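Local coordinates for cytolethal distending toxin subunit B (Escherichia coli, PDB 2F1N), which nicks DNA as the endonuclease subunit of a tripartite toxin and very probably damages the DNA of intoxicated cells, at residues V107-V112 with G129-L134. Numbering follows the deposited sequence.
Sequences VNLALV and GGRPLL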
ATOM      1  N   VAL A 107      -5.746 -12.687  -4.113  1.00 18.96           N
ATOM      2  CA  VAL A 107      -5.996 -11.249  -3.951  1.00 16.80           C
ATOM      3  C   VAL A 107      -5.689 -10.796  -2.507  1.00 15.69           C
ATOM      4  O   VAL A 107      -6.256  -9.813  -2.001  1.00 15.50           O
ATOM      5  CB  VAL A 107      -7.431 -10.810  -4.506  1.00 17.05           C
ATOM      6  CG1 VAL A 107      -7.576 -11.132  -6.000  1.00 20.38           C
ATOM      7  CG2 VAL A 107      -8.568 -11.429  -3.720  1.00 19.92           C
ATOM      8  N   ASN A 108      -4.703 -11.456  -1.883  1.00 13.25           N
ATOM      9  CA  ASN A 108      -4.328 -11.042  -0.511  1.00 12.70           C
ATOM     10  C   ASN A 108      -3.598  -9.711  -0.498  1.00 10.56           C
ATOM     11  O   ASN A 108      -3.003  -9.326  -1.470  1.00 11.69           O
ATOM     12  CB  ASN A 108      -3.515 -12.123   0.182  1.00 13.89           C
ATOM     13  CG  ASN A 108      -4.314 -13.405   0.365  1.00 14.79           C
ATOM     14  OD1 ASN A 108      -5.524 -13.371   0.468  1.00 15.89           O
ATOM     15  ND2 ASN A 108      -3.621 -14.508   0.519  1.00 15.97           N
ATOM     16  N   LEU A 109      -3.656  -9.025   0.639  1.00 10.57           N
ATOM     17  CA  LEU A 109      -3.019  -7.704   0.791  1.00 11.09           C
ATOM     18  C   LEU A 109      -1.988  -7.706   1.886  1.00 10.61           C
ATOM     19  O   LEU A 109      -2.117  -8.449   2.871  1.00 10.81           O
ATOM     20  CB  LEU A 109      -4.062  -6.650   1.176  1.00 11.17           C
ATOM     21  CG  LEU A 109      -5.090  -6.328   0.104  1.00 11.11           C
ATOM     22  CD1 LEU A 109      -6.254  -5.606   0.825  1.00 14.12           C
ATOM     23  CD2 LEU A 109      -4.513  -5.538  -1.022  1.00  8.98           C
ATOM     24  N   ALA A 110      -0.956  -6.872   1.707  1.00 10.22           N
ATOM     25  CA  ALA A 110       0.024  -6.668   2.806  1.00  9.85           C
ATOM     26  C   ALA A 110       0.626  -5.278   2.821  1.00 10.66           C
ATOM     27  O   ALA A 110       0.672  -4.588   1.801  1.00  9.55           O
ATOM     28  CB  ALA A 110       1.189  -7.744   2.741  1.00 11.12           C
ATOM     29  N   LEU A 111       1.093  -4.907   4.004  1.00  9.97           N
ATOM     30  CA  LEU A 111       2.022  -3.779   4.176  1.00 11.28           C
ATOM     31  C   LEU A 111       3.238  -4.303   4.920  1.00  9.83           C
ATOM     32  O   LEU A 111       3.118  -5.044   5.918  1.00 11.55           O
ATOM     33  CB  LEU A 111       1.328  -2.694   4.971  1.00 11.61           C
ATOM     34  CG  LEU A 111       0.306  -1.826   4.263  1.00 14.52           C
ATOM     35  CD1 LEU A 111      -0.646  -1.206   5.325  1.00 17.07           C
ATOM     36  CD2 LEU A 111       1.074  -0.701   3.523  1.00 10.06           C
ATOM     37  N   VAL A 112       4.419  -3.902   4.465  1.00  8.89           N
ATOM     38  CA  VAL A 112       5.662  -4.257   5.124  1.00 10.14           C
ATOM     39  C   VAL A 112       6.298  -2.946   5.598  1.00 11.71           C
ATOM     40  O   VAL A 112       6.347  -1.965   4.822  1.00 12.91           O
ATOM     41  CB  VAL A 112       6.625  -4.927   4.142  1.00 12.30           C
ATOM     42  CG1 VAL A 112       7.831  -5.553   4.908  1.00 12.10           C
ATOM     43  CG2 VAL A 112       5.861  -6.017   3.337  1.00 11.75           C
ATOM     44  N   GLY A 129     -17.546  -7.959  -3.973  1.00 25.27           N
ATOM     45  CA  GLY A 129     -16.397  -8.473  -4.701  1.00 24.47           C
ATOM     46  C   GLY A 129     -15.139  -7.610  -4.665  1.00 23.02           C
ATOM     47  O   GLY A 129     -14.128  -7.960  -5.276  1.00 23.47           O
ATOM     48  N   GLY A 130     -15.200  -6.481  -3.963  1.00 20.98           N
ATOM     49  CA  GLY A 130     -14.024  -5.632  -3.804  1.00 18.47           C
ATOM     50  C   GLY A 130     -13.169  -6.143  -2.649  1.00 16.21           C
ATOM     51  O   GLY A 130     -13.619  -6.996  -1.874  1.00 16.75           O
ATOM     52  N   ARG A 131     -11.956  -5.596  -2.524  1.00 13.32           N
ATOM     53  CA  ARG A 131     -11.028  -5.911  -1.443  1.00 12.89           C
ATOM     54  C   ARG A 131     -11.235  -4.866  -0.331  1.00 11.85           C
ATOM     55  O   ARG A 131     -11.759  -3.798  -0.598  1.00 11.47           O
ATOM     56  CB  ARG A 131      -9.582  -5.783  -1.964  1.00 11.64           C
ATOM     57  CG  ARG A 131      -8.973  -7.100  -2.357  1.00 15.75           C
ATOM     58  CD  ARG A 131      -9.581  -7.619  -3.578  1.00 14.60           C
ATOM     59  NE  ARG A 131      -9.290  -6.819  -4.793  1.00 12.83           N
ATOM     60  CZ  ARG A 131      -9.531  -7.248  -6.053  1.00 15.66           C
ATOM     61  NH1 ARG A 131     -10.108  -8.449  -6.280  1.00 15.36           N
ATOM     62  NH2 ARG A 131      -9.212  -6.487  -7.090  1.00 13.87           N
ATOM     63  N   PRO A 132     -10.846  -5.194   0.896  1.00 12.38           N
ATOM     64  CA  PRO A 132     -10.812  -4.207   1.990  1.00 11.48           C
ATOM     65  C   PRO A 132      -9.666  -3.245   1.793  1.00 11.28           C
ATOM     66  O   PRO A 132      -8.874  -3.388   0.856  1.00 12.24           O
ATOM     67  CB  PRO A 132     -10.565  -5.082   3.245  1.00 11.79           C
ATOM     68  CG  PRO A 132      -9.721  -6.224   2.729  1.00 13.44           C
ATOM     69  CD  PRO A 132     -10.266  -6.492   1.312  1.00 12.73           C
ATOM     70  N   LEU A 133      -9.587  -2.238   2.673  1.00 11.10           N
ATOM     71  CA  LEU A 133      -8.411  -1.367   2.798  1.00 12.26           C
ATOM     72  C   LEU A 133      -7.627  -1.731   4.046  1.00 12.22           C
ATOM     73  O   LEU A 133      -8.199  -1.796   5.085  1.00 14.22           O
ATOM     74  CB  LEU A 133      -8.875   0.097   2.913  1.00 11.99           C
ATOM     75  CG  LEU A 133      -9.297   0.604   1.529  1.00 13.63           C
ATOM     76  CD1 LEU A 133     -10.138   1.881   1.644  1.00 17.50           C
ATOM     77  CD2 LEU A 133      -8.086   0.830   0.617  1.00 19.07           C
ATOM     78  N   LEU A 134      -6.328  -1.968   3.922  1.00 11.43           N
ATOM     79  CA  LEU A 134      -5.521  -2.296   5.095  1.00 11.21           C
ATOM     80  C   LEU A 134      -4.556  -1.144   5.237  1.00 11.55           C
ATOM     81  O   LEU A 134      -3.920  -0.782   4.263  1.00 11.23           O
ATOM     82  CB  LEU A 134      -4.785  -3.611   4.853  1.00 11.77           C
ATOM     83  CG  LEU A 134      -3.579  -3.979   5.748  1.00 11.32           C
ATOM     84  CD1 LEU A 134      -4.095  -4.232   7.166  1.00 15.83           C
ATOM     85  CD2 LEU A 134      -2.847  -5.226   5.161  1.00 15.07           C
TER
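L134 packs against L109 and L111 where the two sheets of the DNase I-like sandwich face each other. The leucines and P132 make apolar van der Waals contacts between the sheets. L134 CG stands anti to its backbone N (chi1 163°), and its CD2 reaches the backbone of the opposing strand, 4.0 Å from both L109 O and A110 CA. The tip of L111, its CD1, lies 4.1 Å from L134 CG and 3.5 Å from L134 O. L109 sends CD1 toward P132, 4.0 Å from P132 CG and 3.4 Å from P132 O. The L109 side chain and the P132 ring run alongside each other, pointing opposite ways.

At V107 and R131 the contact is between valine methyls and the arginine chain. R131 is folded at chi2 and chi3 and lies across V107. R131 CD lies 3.9 Å from V107 CG2, and R131 NH1 meets V107 CG1 at 3.7 Å. The guanidinium is held from elsewhere: NE bonds to H147 O and NH2 weakly to A148 O.

The touching parts, 107-111 and 131-134, run 11° apart but belong to different sheets. Strand 109-113 pairs with 92-98 and 50-56, while 133-138 lies between 119-123 and 141-147. T145 of strand 141-147 touches L109, L111 and L134 in this buried interface.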